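PDB 5NNP: N-terminal acetyltransferase-like protein from Chaetomium thermophilum, which probably serves as the TPR-repeat auxiliary subunit of an N-terminal acetyltransferase A complex, supporting transfer of acetyl groups to protein N-termini. Local coordinates for residues R509-F514 with M659-Y664; L505-Y510 with V564-S569. All coordinates share one frame; numbering follows the deposited sequence.

How the contacts relate
Contacts 1 and 2 both start from helix 503-523 and share R509 and Y510 on it. Contact 1 joins that helix to helix 654-668; contact 2 joins it to helix 554-572. Their centres lie about 9 Å apart. They touch directly at H511 NE2 and Y567 OH, a probable hydrogen bond of 2.9 Å. F661 adds packing, with F661 CB 3.9 Å from V564 CG2 and F661 CE1 4.0 Å from Y567 CE2. Helices 503-523, 554-572 and 654-668 thus pack against one another. Both contacts belong to the part of the chain related to the NatA auxiliary subunit, and both are helix packing within this all-helical chain.

Contact 1: R509-F514 with M659-Y664; sequences RYHTVF and MKFLNY
F514 and F661 mark the closest CA pair, 7.7 Å apart, where the axes of 509-514 and 659-664 approach to 11.7 Å at 51° between their directions. This is helix-helix packing in an alpha-helical TPR-type superhelix, built here on an aromatic cluster of H511, F514, F661 and Y664. No hydrogen bond crosses between the two segments. F661 touches both H511 and F514. It meets H511 in an edge-to-face pair, with planes at 77° and F661 CZ 3.5 Å above the centre of the H511 imidazole. The probable hydrogen bond from H511 NE2 to Y567 OH ties the imidazole to a third helix. On F661's other contact the roles change. F514 turns its edge toward the F661 face, and F514 CD2 lies 3.8 Å from F661 CD2. CG of F514 is anti to its backbone N (chi1 -176°), beside the carbonyl carbon; its CB points toward 659-664. K660 runs extended across one face of F514. K660 CE stands 3.7 Å from the F514 ring centroid in a CH-pi contact, and K660 NZ makes an off-centre cation-pi contact at 4.1 Å from the same centroid. Replacing F514 by an alanine would probably leave K660 without its cation-pi partner and open a gap beside F661 and Y664. Y664 also has a cation-pi contact with R551, and the F661 carbonyl oxygen accepts a hydrogen bond from Y556 OH, so both residues are tied to parts of the chain beyond the two segments. The F514 and Y664 rings are nearly parallel but slid apart and barely overlap. F514 CE2 comes to the edge of the Y664 ring, 3.8 Å from Y664 CD2.

Contact 2: L505-Y510 with V564-S569; sequences LALKRY and VNLYLS
L507 and L566 meet through their methyl groups, with CD2 of L507 3.7 Å from CD2 of L566. L566 CD2 also touches A506 CB at 3.7 Å. L566 CD2 reaches the edge of the Y510 ring as well, near the ring plane, 4.0 Å from Y510 CE2. The L566 CB points toward 505-510, and its CG is anti to the backbone N (chi1 -180°). L507 CD2 has a second partner, the face of Y567. In this CH-pi contact L507 CD2 lies 3.9 Å from the Y567 ring centroid, offset toward the rim near CZ. All five touching residues are buried, and no hydrogen bond links the two segments. Farther out, the ring hydroxyls have partners of their own: H511 for Y567, and Q498 OE1, hydrogen-bonded to Y510 OH. Q498, on helix 487-499, also packs on A506 and L566. Helix 654-668 touches Y567 through P654, D657 and A658. The axes of 505-510 and 564-569 are 10.8 Å apart at closest approach, with directions 147° apart. Such roughly antiparallel, inclined packing of helices through leucine and aromatic side chains fits the helical-repeat fold of the NatA auxiliary-subunit family.

Contact 1: R509-F514 with M659-Y664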
loop_
_atom_site.group_PDB
_atom_site.type_symbol
_atom_site.label_atom_id
_atom_site.label_comp_id
_atom_site.label_asym_id
_atom_site.label_seq_id
_atom_site.Cartn_x
_atom_site.Cartn_y
_atom_site.Cartn_z
ATOM N N ARG A 509 -11.022 -15.569 10.024
ATOM C CA ARG A 509 -10.568 -14.886 8.806
ATOM C C ARG A 509 -10.382 -13.387 9.020
ATOM O O ARG A 509 -9.328 -12.835 8.682
ATOM C CB ARG A 509 -11.552 -15.118 7.662
ATOM C CG ARG A 509 -11.751 -16.579 7.323
ATOM C CD ARG A 509 -10.479 -17.161 6.712
ATOM N NE ARG A 509 -10.674 -18.564 6.378
ATOM C CZ ARG A 509 -10.412 -19.574 7.200
ATOM N NH1 ARG A 509 -9.930 -19.341 8.406
ATOM N NH2 ARG A 509 -10.638 -20.823 6.815
ATOM N N TYR A 510 -11.411 -12.729 9.560
ATOM C CA TYR A 510 -11.336 -11.294 9.835
ATOM C C TYR A 510 -10.145 -10.984 10.762
ATOM O O TYR A 510 -9.390 -10.026 10.532
ATOM C CB TYR A 510 -12.648 -10.778 10.445
ATOM C CG TYR A 510 -13.871 -11.069 9.594
ATOM C CD1 TYR A 510 -13.781 -11.089 8.206
ATOM C CD2 TYR A 510 -15.110 -11.347 10.175
ATOM C CE1 TYR A 510 -14.881 -11.360 7.416
ATOM C CE2 TYR A 510 -16.220 -11.622 9.392
ATOM C CZ TYR A 510 -16.101 -11.625 8.009
ATOM O OH TYR A 510 -17.199 -11.903 7.211
ATOM N N HIS A 511 -9.957 -11.810 11.788
ATOM C CA HIS A 511 -8.798 -11.644 12.653
ATOM C C HIS A 511 -7.479 -11.806 11.888
ATOM O O HIS A 511 -6.501 -11.117 12.175
ATOM C CB HIS A 511 -8.857 -12.619 13.826
ATOM C CG HIS A 511 -9.679 -12.118 14.968
ATOM N ND1 HIS A 511 -9.122 -11.663 16.142
ATOM C CD2 HIS A 511 -11.018 -11.977 15.105
ATOM C CE1 HIS A 511 -10.082 -11.274 16.959
ATOM N NE2 HIS A 511 -11.242 -11.452 16.353
ATOM N N THR A 512 -7.451 -12.701 10.909
ATOM C CA THR A 512 -6.234 -12.895 10.133
ATOM C C THR A 512 -5.869 -11.659 9.301
ATOM O O THR A 512 -4.699 -11.285 9.223
ATOM C CB THR A 512 -6.361 -14.134 9.234
ATOM O OG1 THR A 512 -6.423 -15.287 10.072
ATOM C CG2 THR A 512 -5.172 -14.281 8.297
ATOM N N VAL A 513 -6.864 -11.028 8.684
ATOM C CA VAL A 513 -6.645 -9.776 7.966
ATOM C C VAL A 513 -6.161 -8.656 8.913
ATOM O O VAL A 513 -5.344 -7.821 8.551
ATOM C CB VAL A 513 -7.929 -9.337 7.257
ATOM C CG1 VAL A 513 -7.825 -7.917 6.744
ATOM C CG2 VAL A 513 -8.254 -10.308 6.136
ATOM N N PHE A 514 -6.678 -8.650 10.129
ATOM C CA PHE A 514 -6.247 -7.696 11.133
ATOM C C PHE A 514 -4.743 -7.885 11.442
ATOM O O PHE A 514 -3.988 -6.915 11.527
ATOM C CB PHE A 514 -7.115 -7.864 12.390
ATOM C CG PHE A 514 -6.831 -6.875 13.470
ATOM C CD1 PHE A 514 -5.827 -7.119 14.409
ATOM C CD2 PHE A 514 -7.579 -5.705 13.571
ATOM C CE1 PHE A 514 -5.568 -6.211 15.430
ATOM C CE2 PHE A 514 -7.323 -4.777 14.593
ATOM C CZ PHE A 514 -6.313 -5.027 15.518
ATOM N N MET A 659 -13.765 -3.789 19.745
ATOM C CA MET A 659 -13.126 -2.483 19.919
ATOM C C MET A 659 -11.820 -2.284 19.134
ATOM O O MET A 659 -11.612 -1.221 18.557
ATOM C CB MET A 659 -12.869 -2.226 21.401
ATOM C CG MET A 659 -14.141 -2.171 22.227
ATOM S SD MET A 659 -15.407 -1.201 21.392
ATOM C CE MET A 659 -14.748 0.466 21.465
ATOM N N LYS A 660 -10.944 -3.282 19.095
ATOM C CA LYS A 660 -9.689 -3.102 18.361
ATOM C C LYS A 660 -9.932 -2.916 16.852
ATOM O O LYS A 660 -9.196 -2.168 16.187
ATOM C CB LYS A 660 -8.723 -4.274 18.616
ATOM C CG LYS A 660 -9.086 -5.607 17.973
ATOM C CD LYS A 660 -7.900 -6.576 18.017
ATOM C CE LYS A 660 -8.161 -7.851 17.217
ATOM N NZ LYS A 660 -7.082 -8.877 17.355
ATOM N N PHE A 661 -10.970 -3.567 16.320
ATOM C CA PHE A 661 -11.360 -3.344 14.930
ATOM C C PHE A 661 -11.961 -1.954 14.724
ATOM O O PHE A 661 -11.602 -1.232 13.784
ATOM C CB PHE A 661 -12.369 -4.392 14.473
ATOM C CG PHE A 661 -11.846 -5.805 14.482
ATOM C CD1 PHE A 661 -11.966 -6.599 15.610
ATOM C CD2 PHE A 661 -11.267 -6.348 13.344
ATOM C CE1 PHE A 661 -11.503 -7.906 15.609
ATOM C CE2 PHE A 661 -10.803 -7.649 13.335
ATOM C CZ PHE A 661 -10.921 -8.434 14.466
ATOM N N LEU A 662 -12.882 -1.591 15.613
ATOM C CA LEU A 662 -13.643 -0.355 15.505
ATOM C C LEU A 662 -12.778 0.899 15.682
ATOM O O LEU A 662 -12.908 1.859 14.922
ATOM C CB LEU A 662 -14.772 -0.358 16.533
ATOM C CG LEU A 662 -15.627 0.903 16.546
ATOM C CD1 LEU A 662 -16.345 1.038 15.211
ATOM C CD2 LEU A 662 -16.597 0.886 17.729
ATOM N N ASN A 663 -11.910 0.886 16.691
ATOM C CA ASN A 663 -10.987 1.994 16.946
ATOM C C ASN A 663 -10.206 2.445 15.713
ATOM O O ASN A 663 -10.061 3.641 15.452
ATOM C CB ASN A 663 -9.987 1.623 18.042
ATOM C CG ASN A 663 -10.630 1.462 19.412
ATOM O OD1 ASN A 663 -11.684 2.043 19.712
ATOM N ND2 ASN A 663 -9.984 0.673 20.259
ATOM N N TYR A 664 -9.694 1.488 14.951
ATOM C CA TYR A 664 -8.986 1.827 13.721
ATOM C C TYR A 664 -9.939 2.369 12.681
ATOM O O TYR A 664 -9.573 3.233 11.886
ATOM C CB TYR A 664 -8.263 0.616 13.154
ATOM C CG TYR A 664 -7.001 0.250 13.879
ATOM C CD1 TYR A 664 -6.217 1.227 14.484
ATOM C CD2 TYR A 664 -6.578 -1.071 13.945
ATOM C CE1 TYR A 664 -5.050 0.897 15.138
ATOM C CE2 TYR A 664 -5.420 -1.407 14.595
ATOM C CZ TYR A 664 -4.659 -0.414 15.190
ATOM O OH TYR A 664 -3.496 -0.741 15.825
#

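Contact 2: L505-Y510 with V564-S569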
loop_
_atom_site.group_PDB
_atom_site.type_symbol
_atom_site.label_atom_id
_atom_site.label_comp_id
_atom_site.label_asym_id
_atom_site.label_seq_id
_atom_site.Cartn_x
_atom_site.Cartn_y
_atom_site.Cartn_z
ATOM N N LEU A 505 -15.235 -19.575 11.859
ATOM C CA LEU A 505 -14.276 -19.399 10.769
ATOM C C LEU A 505 -14.376 -18.002 10.175
ATOM O O LEU A 505 -13.397 -17.464 9.653
ATOM C CB LEU A 505 -14.488 -20.434 9.671
ATOM C CG LEU A 505 -14.238 -21.900 9.993
ATOM C CD1 LEU A 505 -14.650 -22.701 8.780
ATOM C CD2 LEU A 505 -12.783 -22.174 10.374
ATOM N N ALA A 506 -15.561 -17.415 10.244
ATOM C CA ALA A 506 -15.720 -16.045 9.794
ATOM C C ALA A 506 -14.826 -15.120 10.625
ATOM O O ALA A 506 -14.054 -14.340 10.072
ATOM C CB ALA A 506 -17.171 -15.621 9.881
ATOM N N LEU A 507 -14.919 -15.220 11.953
ATOM C CA LEU A 507 -14.117 -14.360 12.825
ATOM C C LEU A 507 -12.620 -14.629 12.633
ATOM O O LEU A 507 -11.802 -13.696 12.599
ATOM C CB LEU A 507 -14.507 -14.553 14.296
ATOM C CG LEU A 507 -15.825 -13.955 14.807
ATOM C CD1 LEU A 507 -16.078 -14.412 16.213
ATOM C CD2 LEU A 507 -15.818 -12.444 14.755
ATOM N N LYS A 508 -12.276 -15.908 12.498
ATOM C CA LYS A 508 -10.885 -16.304 12.335
ATOM C C LYS A 508 -10.277 -15.596 11.127
ATOM O O LYS A 508 -9.170 -15.061 11.204
ATOM C CB LYS A 508 -10.768 -17.819 12.193
ATOM C CG LYS A 508 -9.341 -18.330 12.090
ATOM C CD LYS A 508 -8.537 -17.938 13.313
ATOM C CE LYS A 508 -7.184 -18.637 13.346
ATOM N NZ LYS A 508 -6.485 -18.443 14.650
ATOM N N ARG A 509 -11.022 -15.569 10.024
ATOM C CA ARG A 509 -10.568 -14.886 8.806
ATOM C C ARG A 509 -10.382 -13.387 9.020
ATOM O O ARG A 509 -9.328 -12.835 8.682
ATOM C CB ARG A 509 -11.552 -15.118 7.662
ATOM C CG ARG A 509 -11.751 -16.579 7.323
ATOM C CD ARG A 509 -10.479 -17.161 6.712
ATOM N NE ARG A 509 -10.674 -18.564 6.378
ATOM C CZ ARG A 509 -10.412 -19.574 7.200
ATOM N NH1 ARG A 509 -9.930 -19.341 8.406
ATOM N NH2 ARG A 509 -10.638 -20.823 6.815
ATOM N N TYR A 510 -11.411 -12.729 9.560
ATOM C CA TYR A 510 -11.336 -11.294 9.835
ATOM C C TYR A 510 -10.145 -10.984 10.762
ATOM O O TYR A 510 -9.390 -10.026 10.532
ATOM C CB TYR A 510 -12.648 -10.778 10.445
ATOM C CG TYR A 510 -13.871 -11.069 9.594
ATOM C CD1 TYR A 510 -13.781 -11.089 8.206
ATOM C CD2 TYR A 510 -15.110 -11.347 10.175
ATOM C CE1 TYR A 510 -14.881 -11.360 7.416
ATOM C CE2 TYR A 510 -16.220 -11.622 9.392
ATOM C CZ TYR A 510 -16.101 -11.625 8.009
ATOM O OH TYR A 510 -17.199 -11.903 7.211
ATOM N N VAL A 564 -16.942 -6.140 13.058
ATOM C CA VAL A 564 -17.738 -5.340 13.979
ATOM C C VAL A 564 -19.221 -5.686 13.845
ATOM O O VAL A 564 -19.919 -5.857 14.845
ATOM C CB VAL A 564 -17.504 -3.825 13.757
ATOM C CG1 VAL A 564 -18.593 -3.005 14.420
ATOM C CG2 VAL A 564 -16.120 -3.420 14.287
ATOM N N ASN A 565 -19.687 -5.817 12.609
ATOM C CA ASN A 565 -21.050 -6.263 12.348
ATOM C C ASN A 565 -21.359 -7.675 12.875
ATOM O O ASN A 565 -22.467 -7.940 13.349
ATOM C CB ASN A 565 -21.334 -6.202 10.847
ATOM C CG ASN A 565 -21.603 -4.791 10.368
ATOM O OD1 ASN A 565 -22.025 -3.922 11.142
ATOM N ND2 ASN A 565 -21.369 -4.553 9.084
ATOM N N LEU A 566 -20.382 -8.574 12.803
ATOM C CA LEU A 566 -20.577 -9.943 13.262
ATOM C C LEU A 566 -20.575 -10.033 14.789
ATOM O O LEU A 566 -21.289 -10.862 15.360
ATOM C CB LEU A 566 -19.505 -10.862 12.672
ATOM C CG LEU A 566 -19.552 -12.350 13.036
ATOM C CD1 LEU A 566 -20.947 -12.945 12.809
ATOM C CD2 LEU A 566 -18.481 -13.136 12.262
ATOM N N TYR A 567 -19.788 -9.187 15.453
ATOM C CA TYR A 567 -19.809 -9.141 16.923
ATOM C C TYR A 567 -21.124 -8.536 17.430
ATOM O O TYR A 567 -21.680 -8.987 18.433
ATOM C CB TYR A 567 -18.620 -8.344 17.480
ATOM C CG TYR A 567 -17.308 -9.110 17.551
ATOM C CD1 TYR A 567 -17.214 -10.303 18.257
ATOM C CD2 TYR A 567 -16.158 -8.628 16.928
ATOM C CE1 TYR A 567 -16.024 -11.001 18.333
ATOM C CE2 TYR A 567 -14.960 -9.325 16.996
ATOM C CZ TYR A 567 -14.899 -10.507 17.703
ATOM O OH TYR A 567 -13.711 -11.197 17.780
ATOM N N LEU A 568 -21.599 -7.501 16.738
ATOM C CA LEU A 568 -22.890 -6.893 17.020
ATOM C C LEU A 568 -24.010 -7.928 16.935
ATOM O O LEU A 568 -24.917 -7.976 17.782
ATOM C CB LEU A 568 -23.161 -5.759 16.040
ATOM C CG LEU A 568 -22.642 -4.385 16.435
ATOM C CD1 LEU A 568 -22.763 -3.409 15.262
ATOM C CD2 LEU A 568 -23.395 -3.891 17.668
ATOM N N SER A 569 -23.939 -8.746 15.889
ATOM C CA SER A 569 -24.893 -9.824 15.699
ATOM C C SER A 569 -24.802 -10.822 16.848
ATOM O O SER A 569 -25.820 -11.206 17.423
ATOM C CB SER A 569 -24.648 -10.521 14.364
ATOM O OG SER A 569 -25.183 -11.831 14.370
#